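Local coordinates for N-acylhomoserine lactone dependent regulatory protein (PDB 5L10) that probably acts as a LuxR-family transcription regulator, binding DNA in response to N-acylhomoserine lactone signals, here represented by its autoinducer-binding domain, at residues H10-A15 with A154-A159; L36-C41 with L132-D137; P89-W94 with Y116-G121. All coordinates share one frame; numbering follows the deposited sequence.

Contact 1. Residues H10-A15 with A154-A159; sequences HDCFDA and ASLSHA
Phe-13 of helix 3-16 and Ala-159 of helix 143-169 mark the closest backbone approach, 7.5 Å between their CA atoms, where the axes of residues 10-15 and 154-159 run nearly parallel (8° apart) at a separation of 11.1 Å. The Phe-13 ring bridges most of this gap. Its CG lies anti to the carbonyl carbon (chi1 -84°), and the far end of the ring reaches the other helix. There CZ meets Ala-159 CB at 3.6 Å, while CE2 and CZ lie beside Ser-155 OG. His-158 meets the Phe-13 side chain at about a right angle, its ND1 placed at the edge of the phenyl ring, 4.1 Å from CE1. Next to the ring, Cys-12 SG touches the CD2 branch of Leu-156 at 4.0 Å; both side chains also pack on Ala-32 of helix 22-35. The Ser-155 hydroxyl makes a weak hydrogen bond to Ala-151 O of the second subunit, and the His-158 ring meets the ring of His-120 of that subunit. No hydrogen bond or salt bridge joins the two segments. Cohesion between them therefore rests on buried, mostly apolar packing, with Phe-13 also lying on Ala-154 of the second subunit.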
loop_
_atom_site.group_PDB
_atom_site.type_symbol
_atom_site.label_atom_id
_atom_site.label_comp_id
_atom_site.label_asym_id
_atom_site.label_seq_id
_atom_site.Cartn_x
_atom_site.Cartn_y
_atom_site.Cartn_z
ATOM N N HIS A 10 -14.379 5.261 3.003
ATOM C CA HIS A 10 -14.515 6.670 2.652
ATOM C C HIS A 10 -14.373 7.553 3.887
ATOM O O HIS A 10 -13.628 8.539 3.873
ATOM C CB HIS A 10 -15.850 6.916 1.946
ATOM C CG HIS A 10 -16.003 8.308 1.409
ATOM N ND1 HIS A 10 -15.762 8.631 0.090
ATOM C CD2 HIS A 10 -16.378 9.460 2.014
ATOM C CE1 HIS A 10 -15.980 9.922 -0.093
ATOM N NE2 HIS A 10 -16.354 10.447 1.059
ATOM N N ASP A 11 -15.059 7.202 4.982
ATOM C CA ASP A 11 -14.960 8.021 6.189
ATOM C C ASP A 11 -13.566 7.951 6.797
ATOM O O ASP A 11 -13.096 8.930 7.387
ATOM C CB ASP A 11 -16.002 7.597 7.229
ATOM C CG ASP A 11 -17.427 7.856 6.779
ATOM O OD1 ASP A 11 -18.251 8.296 7.610
ATOM O OD2 ASP A 11 -17.734 7.606 5.597
ATOM N N CYS A 12 -12.895 6.806 6.659
ATOM C CA CYS A 12 -11.541 6.660 7.179
ATOM C C CYS A 12 -10.579 7.596 6.460
ATOM O O CYS A 12 -9.806 8.319 7.099
ATOM C CB CYS A 12 -11.082 5.206 7.038
ATOM S SG CYS A 12 -9.445 4.858 7.734
ATOM N N PHE A 13 -10.618 7.601 5.125
ATOM C CA PHE A 13 -9.641 8.375 4.370
ATOM C C PHE A 13 -9.870 9.874 4.502
ATOM O O PHE A 13 -8.909 10.648 4.463
ATOM C CB PHE A 13 -9.653 7.946 2.906
ATOM C CG PHE A 13 -8.805 6.742 2.639
ATOM C CD1 PHE A 13 -7.510 6.880 2.163
ATOM C CD2 PHE A 13 -9.281 5.472 2.908
ATOM C CE1 PHE A 13 -6.718 5.769 1.935
ATOM C CE2 PHE A 13 -8.496 4.363 2.683
ATOM C CZ PHE A 13 -7.214 4.510 2.195
ATOM N N ASP A 14 -11.119 10.306 4.670
ATOM C CA ASP A 14 -11.352 11.721 4.922
ATOM C C ASP A 14 -10.797 12.130 6.279
ATOM O O ASP A 14 -10.207 13.208 6.413
ATOM C CB ASP A 14 -12.842 12.039 4.819
ATOM C CG ASP A 14 -13.233 12.548 3.444
ATOM O OD1 ASP A 14 -12.550 12.195 2.457
ATOM O OD2 ASP A 14 -14.219 13.309 3.350
ATOM N N ALA A 15 -10.959 11.277 7.293
ATOM C CA ALA A 15 -10.372 11.565 8.596
ATOM C C ALA A 15 -8.850 11.593 8.526
ATOM O O ALA A 15 -8.209 12.359 9.252
ATOM C CB ALA A 15 -10.838 10.535 9.624
ATOM N N ALA A 154 -6.727 -4.141 1.808
ATOM C CA ALA A 154 -5.694 -3.476 1.021
ATOM C C ALA A 154 -5.768 -1.967 1.197
ATOM O O ALA A 154 -4.749 -1.296 1.391
ATOM C CB ALA A 154 -5.850 -3.849 -0.452
ATOM N N SER A 155 -6.981 -1.419 1.128
ATOM C CA SER A 155 -7.179 0.007 1.351
ATOM C C SER A 155 -6.613 0.434 2.702
ATOM O O SER A 155 -5.809 1.369 2.783
ATOM C CB SER A 155 -8.669 0.330 1.245
ATOM O OG SER A 155 -8.908 1.710 1.406
ATOM N N LEU A 156 -7.007 -0.259 3.776
ATOM C CA LEU A 156 -6.511 0.076 5.110
ATOM C C LEU A 156 -5.001 -0.075 5.200
ATOM O O LEU A 156 -4.329 0.690 5.903
ATOM C CB LEU A 156 -7.177 -0.810 6.161
ATOM C CG LEU A 156 -8.565 -0.398 6.627
ATOM C CD1 LEU A 156 -9.032 -1.318 7.748
ATOM C CD2 LEU A 156 -8.516 1.043 7.087
ATOM N N SER A 157 -4.453 -1.076 4.511
ATOM C CA SER A 157 -3.018 -1.319 4.558
ATOM C C SER A 157 -2.247 -0.175 3.912
ATOM O O SER A 157 -1.239 0.295 4.451
ATOM C CB SER A 157 -2.703 -2.643 3.873
ATOM O OG SER A 157 -1.314 -2.866 3.862
ATOM N N HIS A 158 -2.706 0.280 2.744
ATOM C CA HIS A 158 -2.112 1.461 2.128
ATOM C C HIS A 158 -2.238 2.670 3.043
ATOM O O HIS A 158 -1.308 3.476 3.152
ATOM C CB HIS A 158 -2.775 1.737 0.776
ATOM C CG HIS A 158 -2.492 3.102 0.225
ATOM N ND1 HIS A 158 -3.145 4.235 0.665
ATOM C CD2 HIS A 158 -1.639 3.515 -0.742
ATOM C CE1 HIS A 158 -2.700 5.287 0.001
ATOM N NE2 HIS A 158 -1.785 4.877 -0.860
ATOM N N ALA A 159 -3.382 2.807 3.714
ATOM C CA ALA A 159 -3.605 3.961 4.579
ATOM C C ALA A 159 -2.651 3.958 5.764
ATOM O O ALA A 159 -2.135 5.011 6.156
ATOM C CB ALA A 159 -5.054 3.982 5.061
#

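Contact 2. Residues L36-C41 with L132-D137; sequences LGFRYC and LTLVRD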
loop_
_atom_site.group_PDB
_atom_site.type_symbol
_atom_site.label_atom_id
_atom_site.label_comp_id
_atom_site.label_asym_id
_atom_site.label_seq_id
_atom_site.Cartn_x
_atom_site.Cartn_y
_atom_site.Cartn_z
ATOM N N LEU A 36 -14.994 -3.508 9.951
ATOM C CA LEU A 36 -14.816 -4.665 9.086
ATOM C C LEU A 36 -14.820 -5.981 9.851
ATOM O O LEU A 36 -14.669 -7.038 9.230
ATOM C CB LEU A 36 -13.509 -4.537 8.297
ATOM C CG LEU A 36 -13.425 -3.381 7.299
ATOM C CD1 LEU A 36 -12.044 -3.312 6.669
ATOM C CD2 LEU A 36 -14.495 -3.536 6.231
ATOM N N GLY A 37 -14.975 -5.945 11.175
ATOM C CA GLY A 37 -15.042 -7.148 11.978
ATOM C C GLY A 37 -13.797 -7.479 12.774
ATOM O O GLY A 37 -13.784 -8.503 13.467
ATOM N N PHE A 38 -12.753 -6.657 12.699
ATOM C CA PHE A 38 -11.504 -6.917 13.410
ATOM C C PHE A 38 -11.532 -6.174 14.739
ATOM O O PHE A 38 -11.474 -4.940 14.768
ATOM C CB PHE A 38 -10.300 -6.488 12.575
ATOM C CG PHE A 38 -10.180 -7.210 11.271
ATOM C CD1 PHE A 38 -9.665 -8.494 11.222
ATOM C CD2 PHE A 38 -10.579 -6.605 10.090
ATOM C CE1 PHE A 38 -9.551 -9.163 10.020
ATOM C CE2 PHE A 38 -10.469 -7.268 8.885
ATOM C CZ PHE A 38 -9.955 -8.549 8.849
ATOM N N ARG A 39 -11.608 -6.925 15.839
ATOM C CA ARG A 39 -11.655 -6.297 17.155
ATOM C C ARG A 39 -10.366 -5.548 17.460
ATOM O O ARG A 39 -10.389 -4.489 18.098
ATOM C CB ARG A 39 -11.921 -7.349 18.230
ATOM C CG ARG A 39 -11.565 -6.876 19.620
ATOM C CD ARG A 39 -12.293 -7.642 20.680
ATOM N NE ARG A 39 -11.924 -7.170 22.007
ATOM C CZ ARG A 39 -12.637 -7.404 23.101
ATOM N NH1 ARG A 39 -13.763 -8.097 23.018
ATOM N NH2 ARG A 39 -12.228 -6.938 24.273
ATOM N N TYR A 40 -9.234 -6.073 17.002
ATOM C CA TYR A 40 -7.927 -5.536 17.349
ATOM C C TYR A 40 -7.192 -5.045 16.109
ATOM O O TYR A 40 -7.210 -5.696 15.058
ATOM C CB TYR A 40 -7.093 -6.586 18.057
ATOM C CG TYR A 40 -7.657 -7.020 19.389
ATOM C CD1 TYR A 40 -7.630 -6.168 20.483
ATOM C CD2 TYR A 40 -8.190 -8.294 19.560
ATOM C CE1 TYR A 40 -8.130 -6.566 21.710
ATOM C CE2 TYR A 40 -8.682 -8.703 20.784
ATOM C CZ TYR A 40 -8.652 -7.832 21.853
ATOM O OH TYR A 40 -9.148 -8.227 23.072
ATOM N N CYS A 41 -6.536 -3.897 16.249
ATOM C CA CYS A 41 -5.791 -3.267 15.167
ATOM C C CYS A 41 -4.459 -2.792 15.722
ATOM O O CYS A 41 -4.426 -1.928 16.602
ATOM C CB CYS A 41 -6.579 -2.099 14.569
ATOM S SG CYS A 41 -5.637 -1.100 13.414
ATOM N N LEU A 132 0.995 -3.628 9.474
ATOM C CA LEU A 132 -0.376 -3.488 9.944
ATOM C C LEU A 132 -0.949 -4.873 10.189
ATOM O O LEU A 132 -0.871 -5.746 9.318
ATOM C CB LEU A 132 -1.245 -2.738 8.933
ATOM C CG LEU A 132 -2.733 -2.670 9.304
ATOM C CD1 LEU A 132 -2.969 -1.743 10.498
ATOM C CD2 LEU A 132 -3.579 -2.248 8.112
ATOM N N THR A 133 -1.519 -5.074 11.374
ATOM C CA THR A 133 -2.057 -6.367 11.773
ATOM C C THR A 133 -3.494 -6.176 12.234
ATOM O O THR A 133 -3.757 -5.388 13.149
ATOM C CB THR A 133 -1.204 -6.992 12.880
ATOM O OG1 THR A 133 0.104 -7.273 12.369
ATOM C CG2 THR A 133 -1.822 -8.273 13.370
ATOM N N LEU A 134 -4.420 -6.883 11.589
ATOM C CA LEU A 134 -5.836 -6.847 11.933
ATOM C C LEU A 134 -6.225 -8.205 12.499
ATOM O O LEU A 134 -6.091 -9.226 11.815
ATOM C CB LEU A 134 -6.688 -6.509 10.710
ATOM C CG LEU A 134 -6.269 -5.260 9.940
ATOM C CD1 LEU A 134 -7.172 -5.054 8.734
ATOM C CD2 LEU A 134 -6.279 -4.045 10.854
ATOM N N VAL A 135 -6.700 -8.222 13.741
ATOM C CA VAL A 135 -6.972 -9.472 14.441
ATOM C C VAL A 135 -8.406 -9.478 14.948
ATOM O O VAL A 135 -8.895 -8.474 15.477
ATOM C CB VAL A 135 -5.993 -9.696 15.612
ATOM C CG1 VAL A 135 -6.105 -11.120 16.115
ATOM C CG2 VAL A 135 -4.572 -9.391 15.184
ATOM N N ARG A 136 -9.075 -10.615 14.781
ATOM C CA ARG A 136 -10.349 -10.891 15.426
ATOM C C ARG A 136 -10.173 -12.043 16.407
ATOM O O ARG A 136 -9.322 -12.918 16.216
ATOM C CB ARG A 136 -11.439 -11.223 14.398
ATOM C CG ARG A 136 -10.912 -11.780 13.090
ATOM C CD ARG A 136 -11.993 -11.755 12.029
ATOM N NE ARG A 136 -13.054 -12.712 12.317
ATOM C CZ ARG A 136 -14.246 -12.704 11.732
ATOM N NH1 ARG A 136 -14.535 -11.776 10.833
ATOM N NH2 ARG A 136 -15.153 -13.617 12.054
ATOM N N ASP A 137 -10.982 -12.034 17.465
ATOM C CA ASP A 137 -10.865 -13.007 18.544
ATOM C C ASP A 137 -11.951 -14.071 18.521
ATOM O O ASP A 137 -11.941 -14.962 19.376
ATOM C CB ASP A 137 -10.889 -12.291 19.899
ATOM C CG ASP A 137 -12.178 -11.516 20.127
ATOM O OD1 ASP A 137 -12.942 -11.331 19.156
ATOM O OD2 ASP A 137 -12.424 -11.083 21.274
#
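A classic beta bulge marks the start of strand 40-46, where Arg-39 and Tyr-40 both face Val-135 of strand 129-136. Tyr-40 and Val-135 form the hydrogen-bonded antiparallel pair: Tyr-40 N reaches Val-135 O at 2.9 Å, and Val-135 N returns a nearly straight bond to Tyr-40 O. Arg-39 N also nears Val-135 O, at too poor an angle to bond. Cys-41 and Leu-134 follow as the non-hydrogen-bonded pair. This joins the middle strand of the five-stranded antiparallel sheet of the autoinducer-binding domain, 129-136, to its neighbour 40-46. On the Cys-41 and Leu-134 face, Cys-41 SG lies 4.0 Å from both Leu-132 CD1 and Leu-134 CD2, and helix 22-35 packs there. Just ahead of the bulge, Gly-37 closes helix 22-35 in a Schellman motif with positive phi (104°). Phe-38 then lays one ring face on Leu-134, whose CB makes a CH-pi contact 3.7 Å from the ring centroid. Helix 143-169 covers Phe-38 through Leu-149 and Cys-153. Near the surface, the extended Arg-39 chain brings NH1 into a long salt bridge, 3.7 Å from Asp-137 OD2, by charge alone: the oxygen lies well off the guanidinium plane and no N-H points at it.

Contact 3. Residues P89-W94 with Y116-G121; sequences PRPVVW and YGWSHG
Trp-94 lies flat over Gly-117 and hydrogen-bonds to Ser-119; these three residues carry the largest areas buried by the contact. The CG of Trp-94 sits between the backbone N and carbonyl carbon (chi1 48°), and the indole folds across strand 116-123. Gly-117 has no side chain, and its CA meets the face of the six-membered ring in a CH-pi contact, 3.5 Å from the centroid. At the indole edge, NE1 gives a nearly straight bond (176°) to Ser-119 OG, 3.0 Å away and in the ring plane. Ser-119 OG is also bonded to Thr-133 OG1, which ties it to the next strand. The backbones pair antiparallel: Trp-94 with Gly-117 and Val-92 with Ser-119 are hydrogen-bonded pairs, the latter with Val-92 N to Ser-119 O at 2.7 Å. On the other side of the sheet, Pro-91 CB packs against the Trp-118 indole, 3.5 Å from CZ2, and the two side chains lie side by side. Strand 92-95 is the outermost strand at this end of the sheet within the chain, and its Trp-94 face is turned toward Ile-81 of helix 80-87, the side on which LuxR-type domains hold the lactone, so it probably lines that pocket here.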
loop_
_atom_site.group_PDB
_atom_site.type_symbol
_atom_site.label_atom_id
_atom_site.label_comp_id
_atom_site.label_asym_id
_atom_site.label_seq_id
_atom_site.Cartn_x
_atom_site.Cartn_y
_atom_site.Cartn_z
ATOM N N PRO A 89 5.629 -9.659 -0.498
ATOM C CA PRO A 89 4.788 -8.459 -0.562
ATOM C C PRO A 89 3.312 -8.677 -0.264
ATOM O O PRO A 89 2.606 -7.685 -0.039
ATOM C CB PRO A 89 4.965 -7.979 -2.017
ATOM C CG PRO A 89 5.909 -8.965 -2.683
ATOM C CD PRO A 89 5.915 -10.194 -1.837
ATOM N N ARG A 90 2.820 -9.917 -0.246
ATOM C CA ARG A 90 1.389 -10.158 -0.108
ATOM C C ARG A 90 0.978 -10.219 1.358
ATOM O O ARG A 90 1.816 -10.404 2.245
ATOM C CB ARG A 90 1.013 -11.451 -0.829
ATOM C CG ARG A 90 1.360 -11.405 -2.310
ATOM C CD ARG A 90 0.936 -12.655 -3.054
ATOM N NE ARG A 90 -0.449 -13.013 -2.783
ATOM C CZ ARG A 90 -1.106 -13.975 -3.420
ATOM N NH1 ARG A 90 -0.501 -14.666 -4.378
ATOM N NH2 ARG A 90 -2.366 -14.241 -3.105
ATOM N N PRO A 91 -0.308 -10.033 1.654
ATOM C CA PRO A 91 -0.761 -10.121 3.046
ATOM C C PRO A 91 -0.694 -11.546 3.572
ATOM O O PRO A 91 -0.787 -12.520 2.819
ATOM C CB PRO A 91 -2.211 -9.626 2.984
ATOM C CG PRO A 91 -2.308 -8.860 1.707
ATOM C CD PRO A 91 -1.375 -9.549 0.762
ATOM N N VAL A 92 -0.547 -11.656 4.891
ATOM C CA VAL A 92 -0.422 -12.936 5.582
ATOM C C VAL A 92 -1.641 -13.126 6.475
ATOM O O VAL A 92 -1.886 -12.322 7.382
ATOM C CB VAL A 92 0.872 -13.008 6.406
ATOM C CG1 VAL A 92 0.879 -14.254 7.273
ATOM C CG2 VAL A 92 2.077 -12.987 5.494
ATOM N N VAL A 93 -2.402 -14.185 6.219
ATOM C CA VAL A 93 -3.511 -14.596 7.073
ATOM C C VAL A 93 -3.017 -15.712 7.982
ATOM O O VAL A 93 -2.427 -16.691 7.508
ATOM C CB VAL A 93 -4.717 -15.061 6.239
ATOM C CG1 VAL A 93 -5.879 -15.447 7.144
ATOM C CG2 VAL A 93 -5.126 -13.978 5.257
ATOM N N TRP A 94 -3.248 -15.574 9.285
ATOM C CA TRP A 94 -2.725 -16.544 10.234
ATOM C C TRP A 94 -3.760 -16.864 11.305
ATOM O O TRP A 94 -4.695 -16.097 11.549
ATOM C CB TRP A 94 -1.419 -16.051 10.873
ATOM C CG TRP A 94 -1.468 -14.647 11.390
ATOM C CD1 TRP A 94 -1.045 -13.520 10.746
ATOM C CD2 TRP A 94 -1.951 -14.219 12.669
ATOM N NE1 TRP A 94 -1.238 -12.417 11.544
ATOM C CE2 TRP A 94 -1.793 -12.820 12.730
ATOM C CE3 TRP A 94 -2.506 -14.883 13.766
ATOM C CZ2 TRP A 94 -2.167 -12.074 13.847
ATOM C CZ3 TRP A 94 -2.876 -14.142 14.873
ATOM C CH2 TRP A 94 -2.709 -12.752 14.904
ATOM N N TYR A 116 -6.965 -14.773 15.158
ATOM C CA TYR A 116 -7.176 -14.884 13.718
ATOM C C TYR A 116 -6.837 -13.544 13.082
ATOM O O TYR A 116 -7.605 -12.581 13.196
ATOM C CB TYR A 116 -8.608 -15.310 13.413
ATOM C CG TYR A 116 -9.110 -16.349 14.380
ATOM C CD1 TYR A 116 -8.595 -17.639 14.372
ATOM C CD2 TYR A 116 -10.087 -16.036 15.315
ATOM C CE1 TYR A 116 -9.047 -18.593 15.267
ATOM C CE2 TYR A 116 -10.546 -16.983 16.211
ATOM C CZ TYR A 116 -10.024 -18.257 16.182
ATOM O OH TYR A 116 -10.480 -19.199 17.074
ATOM N N GLY A 117 -5.694 -13.486 12.408
ATOM C CA GLY A 117 -5.086 -12.226 12.038
ATOM C C GLY A 117 -4.877 -12.064 10.547
ATOM O O GLY A 117 -4.757 -13.042 9.805
ATOM N N TRP A 118 -4.834 -10.807 10.122
ATOM C CA TRP A 118 -4.495 -10.404 8.762
ATOM C C TRP A 118 -3.364 -9.392 8.899
ATOM O O TRP A 118 -3.549 -8.337 9.516
ATOM C CB TRP A 118 -5.714 -9.801 8.059
ATOM C CG TRP A 118 -5.517 -9.393 6.631
ATOM C CD1 TRP A 118 -5.868 -10.107 5.524
ATOM C CD2 TRP A 118 -4.952 -8.165 6.155
ATOM N NE1 TRP A 118 -5.546 -9.407 4.386
ATOM C CE2 TRP A 118 -4.983 -8.210 4.746
ATOM C CE3 TRP A 118 -4.421 -7.032 6.781
ATOM C CZ2 TRP A 118 -4.499 -7.165 3.950
ATOM C CZ3 TRP A 118 -3.941 -5.994 5.990
ATOM C CH2 TRP A 118 -3.985 -6.069 4.589
ATOM N N SER A 119 -2.188 -9.719 8.367
ATOM C CA SER A 119 -1.019 -8.865 8.530
ATOM C C SER A 119 -0.401 -8.531 7.180
ATOM O O SER A 119 -0.259 -9.406 6.320
ATOM C CB SER A 119 0.031 -9.532 9.424
ATOM O OG SER A 119 -0.413 -9.617 10.765
ATOM N N HIS A 120 -0.022 -7.265 7.002
ATOM C CA HIS A 120 0.656 -6.831 5.788
ATOM C C HIS A 120 1.794 -5.874 6.121
ATOM O O HIS A 120 1.627 -4.949 6.922
ATOM C CB HIS A 120 -0.303 -6.149 4.810
ATOM C CG HIS A 120 0.373 -5.663 3.568
ATOM N ND1 HIS A 120 0.569 -6.467 2.466
ATOM C CD2 HIS A 120 0.939 -4.472 3.270
ATOM C CE1 HIS A 120 1.209 -5.783 1.535
ATOM N NE2 HIS A 120 1.440 -4.568 1.997
ATOM N N GLY A 121 2.941 -6.084 5.480
ATOM C CA GLY A 121 4.137 -5.299 5.734
ATOM C C GLY A 121 4.460 -4.342 4.600
ATOM O O GLY A 121 4.219 -4.645 3.430
HETATM O O HOH W 1 3.321 -8.234 3.608
#

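The three contacts nest along the chain: 89-94 with 116-121 lies inside the loop closed by 36-41 with 132-137, and contact 1 encloses both. Contacts 2 and 3, centres about 11 Å apart, share one antiparallel sheet, its neighbouring strands 129-136 and 116-123 joined by a probable hydrogen bond from Trp-118 N to Leu-134 O. Contact 1, centred about 15 Å from contact 2 and about 17 Å from contact 3, lies in the helices on one face; Leu-156 packs on Leu-36 and Leu-134. Contacts 1 and 3 both reach the second subunit, so the side covered by helix 143-169 also takes part in the contact between subunits, while a glycerol, probably from crystallisation, beside Thr-133 on the opposite face is consistent with a ligand pocket there.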